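Long-range contacts in putative phosphoglycolate phosphatase (Lactobacillus delbrueckii, PDB 2HI0), which belongs to the haloacid dehalogenase-like hydrolases and probably removes phosphate from 2-phosphoglycolate: residues 42-47 and 62-68; 52-56 and 93-98; 56-61 and 85-90; 206-210 and 233-237. All coordinates share one frame; numbering follows the deposited sequence.

Interaction 1: 42-47 and 62-68; sequences EDIKNF and YEAGSSR
R68 lays its side chain across helix 41-47 and brings its guanidinium to D43 and N46. R68 NH2 donates to D43 OD1 over 2.8 Å, and the bond is nearly straight at 164°. It is also a salt bridge. The oxygen lies in the guanidinium plane, but NH2 meets it from above the carboxylate plane, and the two planes stand 82° apart. N46 ND2 lies over one face of the guanidinium, toward its rim, 3.8 Å from R68 NE. The amide is turned slightly from that plane. N46 ND2 donates to E42 O, 2.9 Å away, which fixes the amide. A water bridges N46 OD1 and R68 O.

Y62 is the other large contributor. Its CG is anti to the backbone N (chi1 -164°), which sets the ring against F47 and D43. F47 turns its edge to the Y62 face in an offset edge-to-face pair, the ring centroids 5.9 Å apart. F47 CE1 also packs on Y62 CB at 3.9 Å. A second water sits over the centre of the Y62 ring and links D43 OD1 to R68 NE. A third joins D43 OD1 to Y62 OH.

D43 OD1 therefore accepts from R68 and two waters, while D43 OD2 is bonded to T40 N. This buried carboxylate is well supplied with donors, which probably favours its charged form. Around it the contact is a hydrated polar cluster beside an aromatic pair.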
loop_
_atom_site.group_PDB
_atom_site.type_symbol
_atom_site.label_atom_id
_atom_site.label_comp_id
_atom_site.label_asym_id
_atom_site.label_seq_id
_atom_site.Cartn_x
_atom_site.Cartn_y
_atom_site.Cartn_z
ATOM N N GLU A 42 8.983 -1.444 -12.484
ATOM C CA GLU A 42 8.691 -0.012 -12.504
ATOM C C GLU A 42 7.248 0.253 -12.961
ATOM O O GLU A 42 6.608 1.198 -12.489
ATOM C CB GLU A 42 9.673 0.785 -13.390
ATOM C CG GLU A 42 11.098 0.935 -12.833
ATOM C CD GLU A 42 11.190 1.478 -11.390
ATOM O OE1 GLU A 42 10.983 2.697 -11.201
ATOM O OE2 GLU A 42 11.490 0.691 -10.444
ATOM N N ASP A 43 6.734 -0.577 -13.874
ATOM C CA ASP A 43 5.345 -0.453 -14.318
ATOM C C ASP A 43 4.446 -0.713 -13.101
ATOM O O ASP A 43 3.480 0.021 -12.825
ATOM C CB ASP A 43 5.009 -1.454 -15.429
ATOM C CG ASP A 43 5.676 -1.139 -16.763
ATOM O OD1 ASP A 43 5.905 0.055 -17.086
ATOM O OD2 ASP A 43 5.920 -2.124 -17.500
ATOM N N ILE A 44 4.753 -1.790 -12.390
ATOM C CA ILE A 44 3.912 -2.176 -11.251
ATOM C C ILE A 44 3.846 -1.077 -10.181
ATOM O O ILE A 44 2.820 -0.896 -9.535
ATOM C CB ILE A 44 4.376 -3.565 -10.643
ATOM C CG1 ILE A 44 3.534 -4.695 -11.238
ATOM C CG2 ILE A 44 4.344 -3.579 -9.136
ATOM C CD1 ILE A 44 3.731 -4.898 -12.739
ATOM N N LYS A 45 4.949 -0.361 -9.978
ATOM C CA LYS A 45 4.975 0.768 -9.028
ATOM C C LYS A 45 4.042 1.904 -9.417
ATOM O O LYS A 45 3.610 2.687 -8.554
ATOM C CB LYS A 45 6.406 1.262 -8.855
ATOM C CG LYS A 45 7.332 0.250 -8.208
ATOM C CD LYS A 45 8.746 0.748 -8.136
ATOM C CE LYS A 45 9.583 -0.170 -7.271
ATOM N NZ LYS A 45 11.054 0.138 -7.396
ATOM N N ASN A 46 3.702 1.961 -10.702
ATOM C CA ASN A 46 2.696 2.908 -11.223
ATOM C C ASN A 46 1.268 2.342 -11.187
ATOM O O ASN A 46 0.282 3.085 -11.283
ATOM C CB ASN A 46 3.013 3.314 -12.666
ATOM C CG ASN A 46 4.141 4.288 -12.763
ATOM O OD1 ASN A 46 3.929 5.514 -12.778
ATOM N ND2 ASN A 46 5.356 3.764 -12.812
ATOM N N PHE A 47 1.122 1.031 -11.091
ATOM C CA PHE A 47 -0.226 0.462 -11.085
ATOM C C PHE A 47 -0.851 0.328 -9.716
ATOM O O PHE A 47 -2.013 0.592 -9.537
ATOM C CB PHE A 47 -0.263 -0.899 -11.761
ATOM C CG PHE A 47 0.277 -0.933 -13.194
ATOM C CD1 PHE A 47 0.264 0.185 -14.013
ATOM C CD2 PHE A 47 0.751 -2.148 -13.704
ATOM C CE1 PHE A 47 0.778 0.108 -15.295
ATOM C CE2 PHE A 47 1.226 -2.236 -14.961
ATOM C CZ PHE A 47 1.230 -1.098 -15.771
ATOM N N TYR A 62 -2.495 0.991 -19.786
ATOM C CA TYR A 62 -1.106 1.071 -20.200
ATOM C C TYR A 62 -0.853 0.135 -21.389
ATOM O O TYR A 62 -0.205 0.549 -22.389
ATOM C CB TYR A 62 -0.193 0.751 -19.020
ATOM C CG TYR A 62 1.204 1.175 -19.264
ATOM C CD1 TYR A 62 1.521 2.522 -19.290
ATOM C CD2 TYR A 62 2.216 0.238 -19.459
ATOM C CE1 TYR A 62 2.833 2.956 -19.500
ATOM C CE2 TYR A 62 3.541 0.659 -19.670
ATOM C CZ TYR A 62 3.828 2.035 -19.711
ATOM O OH TYR A 62 5.109 2.492 -19.934
ATOM N N GLU A 63 -1.382 -1.087 -21.346
ATOM C CA GLU A 63 -1.274 -1.993 -22.498
ATOM C C GLU A 63 -1.861 -1.322 -23.765
ATOM O O GLU A 63 -1.326 -1.460 -24.869
ATOM C CB GLU A 63 -1.997 -3.314 -22.264
ATOM C CG GLU A 63 -1.968 -4.260 -23.452
ATOM C CD GLU A 63 -2.854 -5.501 -23.272
ATOM O OE1 GLU A 63 -3.931 -5.420 -22.613
ATOM O OE2 GLU A 63 -2.485 -6.549 -23.844
ATOM N N ALA A 64 -2.951 -0.574 -23.584
ATOM C CA ALA A 64 -3.670 0.083 -24.692
ATOM C C ALA A 64 -2.998 1.379 -25.196
ATOM O O ALA A 64 -3.442 1.959 -26.180
ATOM C CB ALA A 64 -5.100 0.360 -24.275
ATOM N N GLY A 65 -1.962 1.844 -24.496
ATOM C CA GLY A 65 -1.139 2.973 -24.941
ATOM C C GLY A 65 -1.186 4.218 -24.075
ATOM O O GLY A 65 -0.621 5.249 -24.473
ATOM N N SER A 66 -1.853 4.143 -22.930
ATOM C CA SER A 66 -1.933 5.265 -21.983
ATOM C C SER A 66 -0.563 5.624 -21.398
ATOM O O SER A 66 0.287 4.764 -21.173
ATOM C CB SER A 66 -2.940 4.991 -20.843
ATOM O OG SER A 66 -4.247 4.883 -21.366
ATOM N N SER A 67 -0.350 6.916 -21.195
ATOM C CA SER A 67 0.843 7.426 -20.532
ATOM C C SER A 67 0.877 7.071 -19.055
ATOM O O SER A 67 -0.175 6.875 -18.412
ATOM C CB SER A 67 0.932 8.929 -20.679
ATOM O OG SER A 67 -0.078 9.536 -19.901
ATOM N N ARG A 68 2.068 7.029 -18.477
ATOM C CA ARG A 68 2.153 6.837 -17.014
ATOM C C ARG A 68 1.465 7.951 -16.272
ATOM O O ARG A 68 0.796 7.721 -15.279
ATOM C CB ARG A 68 3.593 6.736 -16.509
ATOM C CG ARG A 68 4.268 5.544 -17.030
ATOM C CD ARG A 68 5.595 5.348 -16.411
ATOM N NE ARG A 68 6.004 3.953 -16.503
ATOM C CZ ARG A 68 7.222 3.531 -16.175
ATOM N NH1 ARG A 68 8.138 4.398 -15.738
ATOM N NH2 ARG A 68 7.522 2.239 -16.287
HETATM O O HOH W 1 3.840 1.921 -16.447
HETATM O O HOH W 2 7.104 0.575 -19.379
HETATM O O HOH W 3 1.647 6.569 -12.935
#

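Interaction 2: 52-56 and 93-98; sequences VVVAV and VLEVFK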
loop_
_atom_site.group_PDB
_atom_site.type_symbol
_atom_site.label_atom_id
_atom_site.label_comp_id
_atom_site.label_asym_id
_atom_site.label_seq_id
_atom_site.Cartn_x
_atom_site.Cartn_y
_atom_site.Cartn_z
ATOM N N VAL A 52 -6.578 -3.427 -6.116
ATOM C CA VAL A 52 -6.374 -4.268 -7.278
ATOM C C VAL A 52 -7.238 -3.923 -8.482
ATOM O O VAL A 52 -6.817 -4.105 -9.589
ATOM C CB VAL A 52 -6.547 -5.785 -6.958
ATOM C CG1 VAL A 52 -5.447 -6.229 -6.005
ATOM C CG2 VAL A 52 -7.929 -6.110 -6.456
ATOM N N VAL A 53 -8.429 -3.416 -8.260
ATOM C CA VAL A 53 -9.311 -2.994 -9.393
ATOM C C VAL A 53 -8.664 -1.831 -10.146
ATOM O O VAL A 53 -8.543 -1.867 -11.370
ATOM C CB VAL A 53 -10.754 -2.633 -8.901
ATOM C CG1 VAL A 53 -11.582 -2.004 -10.014
ATOM C CG2 VAL A 53 -11.465 -3.865 -8.304
ATOM N N VAL A 54 -8.237 -0.813 -9.404
ATOM C CA VAL A 54 -7.544 0.315 -10.064
ATOM C C VAL A 54 -6.226 -0.129 -10.703
ATOM O O VAL A 54 -5.880 0.340 -11.764
ATOM C CB VAL A 54 -7.340 1.521 -9.087
ATOM C CG1 VAL A 54 -6.415 2.546 -9.701
ATOM C CG2 VAL A 54 -8.708 2.150 -8.672
ATOM N N ALA A 55 -5.511 -1.030 -10.046
ATOM C CA ALA A 55 -4.223 -1.526 -10.557
ATOM C C ALA A 55 -4.419 -2.218 -11.915
ATOM O O ALA A 55 -3.668 -1.957 -12.887
ATOM C CB ALA A 55 -3.554 -2.502 -9.538
ATOM N N VAL A 56 -5.412 -3.107 -12.015
ATOM C CA VAL A 56 -5.660 -3.819 -13.298
ATOM C C VAL A 56 -6.236 -2.845 -14.353
ATOM O O VAL A 56 -5.875 -2.911 -15.540
ATOM C CB VAL A 56 -6.491 -5.073 -13.101
ATOM C CG1 VAL A 56 -6.912 -5.703 -14.428
ATOM C CG2 VAL A 56 -5.693 -6.067 -12.276
ATOM N N VAL A 93 -9.636 -10.503 -15.514
ATOM C CA VAL A 93 -8.210 -10.601 -15.156
ATOM C C VAL A 93 -8.059 -10.861 -13.635
ATOM O O VAL A 93 -7.269 -11.688 -13.206
ATOM C CB VAL A 93 -7.424 -9.332 -15.603
ATOM C CG1 VAL A 93 -6.012 -9.363 -15.078
ATOM C CG2 VAL A 93 -7.410 -9.210 -17.116
ATOM N N LEU A 94 -8.843 -10.138 -12.824
ATOM C CA LEU A 94 -8.751 -10.291 -11.351
ATOM C C LEU A 94 -9.097 -11.695 -10.896
ATOM O O LEU A 94 -8.604 -12.193 -9.863
ATOM C CB LEU A 94 -9.640 -9.274 -10.657
ATOM C CG LEU A 94 -9.106 -7.839 -10.623
ATOM C CD1 LEU A 94 -10.142 -6.908 -10.013
ATOM C CD2 LEU A 94 -7.844 -7.792 -9.794
ATOM N N GLU A 95 -9.971 -12.370 -11.650
ATOM C CA GLU A 95 -10.362 -13.733 -11.314
ATOM C C GLU A 95 -9.135 -14.677 -11.255
ATOM O O GLU A 95 -9.099 -15.622 -10.452
ATOM C CB GLU A 95 -11.351 -14.230 -12.365
ATOM C CG GLU A 95 -11.876 -15.626 -12.086
ATOM C CD GLU A 95 -12.911 -16.105 -13.102
ATOM O OE1 GLU A 95 -12.980 -15.555 -14.225
ATOM O OE2 GLU A 95 -13.638 -17.065 -12.773
ATOM N N VAL A 96 -8.159 -14.417 -12.110
ATOM C CA VAL A 96 -6.886 -15.130 -12.115
ATOM C C VAL A 96 -5.900 -14.498 -11.146
ATOM O O VAL A 96 -5.288 -15.180 -10.350
ATOM C CB VAL A 96 -6.262 -15.160 -13.544
ATOM C CG1 VAL A 96 -4.900 -15.913 -13.552
ATOM C CG2 VAL A 96 -7.311 -15.742 -14.553
ATOM N N PHE A 97 -5.755 -13.179 -11.213
ATOM C CA PHE A 97 -4.738 -12.492 -10.403
ATOM C C PHE A 97 -4.881 -12.662 -8.869
ATOM O O PHE A 97 -3.874 -12.900 -8.152
ATOM C CB PHE A 97 -4.755 -11.007 -10.701
ATOM C CG PHE A 97 -3.764 -10.218 -9.877
ATOM C CD1 PHE A 97 -2.410 -10.178 -10.222
ATOM C CD2 PHE A 97 -4.185 -9.526 -8.775
ATOM C CE1 PHE A 97 -1.511 -9.473 -9.434
ATOM C CE2 PHE A 97 -3.276 -8.848 -7.983
ATOM C CZ PHE A 97 -1.942 -8.805 -8.320
ATOM N N LYS A 98 -6.102 -12.484 -8.354
ATOM C CA LYS A 98 -6.262 -12.476 -6.892
ATOM C C LYS A 98 -5.808 -13.790 -6.234
ATOM O O LYS A 98 -4.961 -13.804 -5.355
ATOM C CB LYS A 98 -7.693 -12.091 -6.519
ATOM C CG LYS A 98 -7.964 -10.626 -6.829
ATOM C CD LYS A 98 -9.262 -10.090 -6.206
ATOM C CE LYS A 98 -9.389 -10.431 -4.711
ATOM N NZ LYS A 98 -10.397 -9.567 -4.017
#
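L94 is wedged against V52 and V56, and this is the tight part of the contact. Its CD2 lies 3.7 Å from V52 CB. The same methyl is 3.7 Å from V56 CG2, so it is gripped by two residues one helical turn apart. L94 and V56 lie alongside each other, pointing opposite ways. Deeper in, V56 CG1 meets V93 CG1 at 3.8 Å. V52 CG1 touches the F97 ring at its edge, 3.9 Å from CE2. With chi1 at 178°, the F97 ring stands off from its own backbone N, and it also rests on A25 and A29 of helix 19-32. V93 packs on F30 of the same helix. V52, V56, V93, L94 and F97 are all buried.

The outer side is looser. V53 is exposed, and its CB points away from helix 87-103. Even so, its CG2 curls back to L94 CD1 at 3.7 Å, crossing that side chain at about a right angle. At the other end K98 reaches in only with its aliphatic part, and its CD stays 4.2 Å from V52 CG2.

The short helical segments run at 117° to each other, with their axes 10.9 Å apart at closest approach. The contact is wholly apolar. Together with helix 19-32, the two helices form part of a small helical bundle inserted after the first strand of the core, as in the helical cap domains of haloacid dehalogenase-like phosphatases.

Interaction 3: 56-61 and 85-90; sequences VTRALA and VTQTEV. Unlike the reference sequence in segment 85-90: T88 (reference Ala).
T57 holds OG1 anti to its carbonyl carbon (chi1 -56°), and Q87 bends at chi2 (-61°); together these torsions set the hydroxyl and the amide facing each other. Q87 NE2 donates to T57 OG1 over 3.0 Å, almost perfectly straight at 176°, and the oxygen lies in the amide plane. The hydroxyl is also bonded to V53 O, one turn back in its own helix, so it is held from two directions.

V85 covers the next turn. Its CG2 rests 3.5 Å from A61 N, and its CG1 lies 3.9 Å from L60 CB. Both methyls touch L60 CB, and CG2 also reaches the A61 backbone.

The contact joins two helices of what is evidently the helical cap of a haloacid dehalogenase fold, at the very start of helix 87-103. T86 is the N-cap residue there. Its OG1 accepts from E89 N at 3.0 Å and caps the first turn, from which Q87, E89 and V90 meet helix 52-63.

V90 packs at the V56 end. Its CG2 lies 3.7 Å from L60 CD1 and 3.5 Å from T57 OG1, while its CG1 meets V56 CG1 at 4.1 Å. L60 also leans on F30 of helix 19-32. E89 gives only its aliphatic CG to L60 CD1, 4.0 Å away; its carboxylate turns to H35 and R92.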
loop_
_atom_site.group_PDB
_atom_site.type_symbol
_atom_site.label_atom_id
_atom_site.label_comp_id
_atom_site.label_asym_id
_atom_site.label_seq_id
_atom_site.Cartn_x
_atom_site.Cartn_y
_atom_site.Cartn_z
ATOM N N VAL A 56 -5.412 -3.107 -12.015
ATOM C CA VAL A 56 -5.660 -3.819 -13.298
ATOM C C VAL A 56 -6.236 -2.845 -14.353
ATOM O O VAL A 56 -5.875 -2.911 -15.540
ATOM C CB VAL A 56 -6.491 -5.073 -13.101
ATOM C CG1 VAL A 56 -6.912 -5.703 -14.428
ATOM C CG2 VAL A 56 -5.693 -6.067 -12.276
ATOM N N THR A 57 -7.042 -1.898 -13.915
ATOM C CA THR A 57 -7.578 -0.891 -14.852
ATOM C C THR A 57 -6.408 -0.082 -15.469
ATOM O O THR A 57 -6.336 0.154 -16.671
ATOM C CB THR A 57 -8.564 0.073 -14.126
ATOM O OG1 THR A 57 -9.610 -0.677 -13.495
ATOM C CG2 THR A 57 -9.190 1.121 -15.098
ATOM N N ARG A 58 -5.495 0.383 -14.606
ATOM C CA ARG A 58 -4.265 1.058 -15.028
ATOM C C ARG A 58 -3.429 0.194 -15.978
ATOM O O ARG A 58 -2.932 0.694 -17.029
ATOM C CB ARG A 58 -3.485 1.465 -13.797
ATOM C CG ARG A 58 -3.989 2.739 -13.079
ATOM C CD ARG A 58 -3.146 2.925 -11.803
ATOM N NE ARG A 58 -3.460 4.174 -11.130
ATOM C CZ ARG A 58 -3.143 4.436 -9.872
ATOM N NH1 ARG A 58 -2.597 3.481 -9.115
ATOM N NH2 ARG A 58 -3.440 5.608 -9.362
ATOM N N ALA A 59 -3.263 -1.074 -15.620
ATOM C CA ALA A 59 -2.412 -1.974 -16.436
ATOM C C ALA A 59 -3.005 -2.209 -17.821
ATOM O O ALA A 59 -2.281 -2.182 -18.810
ATOM C CB ALA A 59 -2.184 -3.356 -15.735
ATOM N N LEU A 60 -4.314 -2.371 -17.887
ATOM C CA LEU A 60 -5.006 -2.523 -19.167
ATOM C C LEU A 60 -4.895 -1.243 -20.002
ATOM O O LEU A 60 -4.712 -1.306 -21.208
ATOM C CB LEU A 60 -6.474 -2.935 -18.972
ATOM C CG LEU A 60 -6.746 -4.353 -18.487
ATOM C CD1 LEU A 60 -8.236 -4.554 -18.093
ATOM C CD2 LEU A 60 -6.337 -5.382 -19.600
ATOM N N ALA A 61 -5.010 -0.084 -19.356
ATOM C CA ALA A 61 -4.889 1.198 -20.087
ATOM C C ALA A 61 -3.469 1.365 -20.613
ATOM O O ALA A 61 -3.264 1.823 -21.745
ATOM C CB ALA A 61 -5.234 2.360 -19.143
ATOM N N VAL A 85 -10.777 0.066 -22.214
ATOM C CA VAL A 85 -10.716 -0.624 -20.930
ATOM C C VAL A 85 -12.118 -0.732 -20.321
ATOM O O VAL A 85 -12.770 0.279 -20.065
ATOM C CB VAL A 85 -9.680 0.051 -19.926
ATOM C CG1 VAL A 85 -9.675 -0.675 -18.582
ATOM C CG2 VAL A 85 -8.285 0.088 -20.563
ATOM N N THR A 86 -12.524 -1.953 -20.009
ATOM C CA THR A 86 -13.812 -2.186 -19.348
ATOM C C THR A 86 -13.654 -2.869 -17.990
ATOM O O THR A 86 -12.764 -3.660 -17.773
ATOM C CB THR A 86 -14.732 -3.038 -20.248
ATOM O OG1 THR A 86 -14.338 -4.408 -20.170
ATOM C CG2 THR A 86 -14.635 -2.513 -21.664
ATOM N N GLN A 87 -14.562 -2.569 -17.073
ATOM C CA GLN A 87 -14.587 -3.310 -15.804
ATOM C C GLN A 87 -14.888 -4.803 -15.913
ATOM O O GLN A 87 -14.424 -5.583 -15.100
ATOM C CB GLN A 87 -15.441 -2.638 -14.767
ATOM C CG GLN A 87 -14.907 -1.261 -14.399
ATOM C CD GLN A 87 -13.470 -1.283 -13.780
ATOM O OE1 GLN A 87 -13.234 -2.036 -12.843
ATOM N NE2 GLN A 87 -12.519 -0.545 -14.364
ATOM N N THR A 88 -15.614 -5.196 -16.949
ATOM C CA THR A 88 -15.808 -6.591 -17.205
ATOM C C THR A 88 -14.469 -7.268 -17.471
ATOM O O THR A 88 -14.203 -8.348 -16.921
ATOM C CB THR A 88 -16.793 -6.786 -18.384
ATOM O OG1 THR A 88 -18.063 -6.224 -18.033
ATOM C CG2 THR A 88 -16.987 -8.258 -18.765
ATOM N N GLU A 89 -13.627 -6.662 -18.292
ATOM C CA GLU A 89 -12.314 -7.241 -18.507
ATOM C C GLU A 89 -11.430 -7.188 -17.250
ATOM O O GLU A 89 -10.690 -8.138 -16.984
ATOM C CB GLU A 89 -11.635 -6.572 -19.694
ATOM C CG GLU A 89 -10.359 -7.283 -20.152
ATOM C CD GLU A 89 -10.554 -8.702 -20.669
ATOM O OE1 GLU A 89 -11.701 -9.127 -20.967
ATOM O OE2 GLU A 89 -9.521 -9.407 -20.801
ATOM N N VAL A 90 -11.491 -6.082 -16.501
ATOM C CA VAL A 90 -10.794 -5.985 -15.205
ATOM C C VAL A 90 -11.141 -7.210 -14.315
ATOM O O VAL A 90 -10.229 -7.901 -13.772
ATOM C CB VAL A 90 -11.101 -4.653 -14.504
ATOM C CG1 VAL A 90 -10.576 -4.657 -13.044
ATOM C CG2 VAL A 90 -10.452 -3.510 -15.293
#

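Interaction 4: 206-210 and 233-237; sequences IAVNW and LEEAI. With EDO (1,2-ethanediol), chain K.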
loop_
_atom_site.group_PDB
_atom_site.type_symbol
_atom_site.label_atom_id
_atom_site.label_comp_id
_atom_site.label_asym_id
_atom_site.label_seq_id
_atom_site.Cartn_x
_atom_site.Cartn_y
_atom_site.Cartn_z
ATOM N N ILE A 206 3.793 10.300 7.771
ATOM C CA ILE A 206 5.195 10.247 7.421
ATOM C C ILE A 206 5.279 9.465 6.107
ATOM O O ILE A 206 4.603 8.402 5.955
ATOM C CB ILE A 206 6.013 9.526 8.534
ATOM C CG1 ILE A 206 5.945 10.285 9.844
ATOM C CG2 ILE A 206 7.453 9.275 8.069
ATOM C CD1 ILE A 206 6.408 9.420 11.055
ATOM N N ALA A 207 6.028 10.020 5.153
ATOM C CA ALA A 207 6.238 9.383 3.858
ATOM C C ALA A 207 7.633 8.750 3.790
ATOM O O ALA A 207 8.590 9.300 4.310
ATOM C CB ALA A 207 6.045 10.417 2.679
ATOM N N VAL A 208 7.745 7.585 3.170
ATOM C CA VAL A 208 9.017 6.879 3.002
ATOM C C VAL A 208 9.393 6.953 1.511
ATOM O O VAL A 208 8.519 6.974 0.651
ATOM C CB VAL A 208 8.939 5.408 3.541
ATOM C CG1 VAL A 208 8.399 5.457 4.977
ATOM C CG2 VAL A 208 8.097 4.459 2.636
ATOM N N ASN A 209 10.690 6.984 1.223
ATOM C CA ASN A 209 11.157 7.150 -0.170
ATOM C C ASN A 209 11.580 5.823 -0.835
ATOM O O ASN A 209 12.091 5.814 -1.957
ATOM C CB ASN A 209 12.295 8.183 -0.240
ATOM C CG ASN A 209 13.663 7.562 0.028
ATOM O OD1 ASN A 209 13.789 6.612 0.771
ATOM N ND2 ASN A 209 14.692 8.104 -0.613
ATOM N N TRP A 210 11.413 4.708 -0.127
ATOM C CA TRP A 210 11.899 3.425 -0.641
ATOM C C TRP A 210 10.775 2.605 -1.275
ATOM O O TRP A 210 11.000 1.415 -1.603
ATOM C CB TRP A 210 12.634 2.626 0.440
ATOM C CG TRP A 210 11.869 2.360 1.671
ATOM C CD1 TRP A 210 10.983 1.355 1.871
ATOM C CD2 TRP A 210 11.965 3.081 2.902
ATOM N NE1 TRP A 210 10.476 1.415 3.144
ATOM C CE2 TRP A 210 11.088 2.454 3.809
ATOM C CE3 TRP A 210 12.668 4.227 3.317
ATOM C CZ2 TRP A 210 10.931 2.923 5.114
ATOM C CZ3 TRP A 210 12.552 4.642 4.564
ATOM C CH2 TRP A 210 11.664 4.019 5.473
ATOM N N LEU A 233 12.978 6.841 10.131
ATOM C CA LEU A 233 11.555 6.608 10.332
ATOM C C LEU A 233 11.276 6.393 11.808
ATOM O O LEU A 233 10.316 6.996 12.339
ATOM C CB LEU A 233 11.064 5.418 9.484
ATOM C CG LEU A 233 9.633 4.951 9.692
ATOM C CD1 LEU A 233 8.668 6.132 9.530
ATOM C CD2 LEU A 233 9.295 3.819 8.726
ATOM N N GLU A 234 12.123 5.602 12.495
ATOM C CA GLU A 234 11.990 5.448 13.960
ATOM C C GLU A 234 12.070 6.823 14.676
ATOM O O GLU A 234 11.249 7.169 15.546
ATOM C CB GLU A 234 13.104 4.528 14.508
ATOM C CG GLU A 234 12.949 4.194 15.995
ATOM C CD GLU A 234 13.950 3.179 16.523
ATOM O OE1 GLU A 234 14.300 2.206 15.809
ATOM O OE2 GLU A 234 14.347 3.338 17.691
ATOM N N GLU A 235 13.058 7.614 14.306
ATOM C CA GLU A 235 13.210 8.941 14.896
ATOM C C GLU A 235 11.987 9.832 14.648
ATOM O O GLU A 235 11.549 10.564 15.542
ATOM C CB GLU A 235 14.498 9.592 14.391
ATOM C CG GLU A 235 15.740 8.824 14.827
ATOM C CD GLU A 235 17.018 9.348 14.207
ATOM O OE1 GLU A 235 16.986 10.462 13.630
ATOM O OE2 GLU A 235 18.046 8.642 14.310
ATOM N N ALA A 236 11.406 9.730 13.445
ATOM C CA ALA A 236 10.208 10.504 13.086
ATOM C C ALA A 236 9.021 10.078 13.939
ATOM O O ALA A 236 8.225 10.928 14.410
ATOM C CB ALA A 236 9.880 10.350 11.629
ATOM N N ILE A 237 8.894 8.777 14.172
ATOM C CA ILE A 237 7.755 8.273 14.940
ATOM C C ILE A 237 7.923 8.666 16.414
ATOM O O ILE A 237 6.934 8.986 17.073
ATOM C CB ILE A 237 7.550 6.737 14.753
ATOM C CG1 ILE A 237 7.093 6.418 13.330
ATOM C CG2 ILE A 237 6.535 6.187 15.790
ATOM C CD1 ILE A 237 7.271 4.983 12.909
HETATM C C1 EDO K . 16.397 0.278 12.011
HETATM O O1 EDO K . 17.649 -0.125 12.581
HETATM C C2 EDO K . 15.460 0.676 13.144
HETATM O O2 EDO K . 15.879 1.898 13.759
#
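L233 forks between I206 and W210, sending one methyl to each. A chi1 of 174° swings the fork away from the residue's own backbone N. L233 CD1 meets I206 CG2 at 3.7 Å, and the two side chains cross obliquely. CD2 reaches the six-membered part of the W210 indole, 4.0 Å from CH2. It comes to the ring edge, near the ring plane, and the two side chains stand at about a right angle. V208 adds a looser touch, CG1 to L233 CD2 at 4.2 Å.

I206 points its longer branch the other way along the helix. Its CD1 lies 3.6 Å from A236 CB and 3.8 Å from I237 CG1, and it crosses I237 at about a right angle. Strand 204-208 and helix 230-238 thus run side by side. Their short segments are almost antiparallel at 176°, with axes 10.0 Å apart.

V208 CB lies over one face of the W210 indole, toward its rim, and NE1 is hydrogen-bonded to T14 O. E234, whose CB points away from the strand, accepts from an ethanediol, probably from the crystallisation liquor, O2 to OE1 at 2.6 Å, and also bonds N121 of helix 115-124.

Strand 204-208 belongs to the central parallel sheet of the Rossmann-like core. L233 and I237 also touch I188 of the neighbouring strand 185-189, which runs up to the sodium ligand D190. The contact itself is made by aliphatic groups and one ring edge. With no polar pair across it, the helix is held to the sheet here by van der Waals packing and burial of apolar surface.

How the interactions relate
Interactions 1, 2 and 3 all use helix 52-63 in the helical part of the chain. Interaction 4 lies about 30 Å from interaction 2, centre to centre, in the sheet-based core. Interactions 2 and 3 share V56 and join the same two helices. Interaction 2 is purely apolar, while interaction 3 adds an amide-hydroxyl bond near the start of helix 87-103. Interaction 1 is only partly buried and the most polar, with a salt bridge and bridging waters. It meets interaction 3 where F47 O is bonded to R58 NH1. Interaction 4 resembles interaction 2 in its buried apolar packing, but sets a helix on a strand.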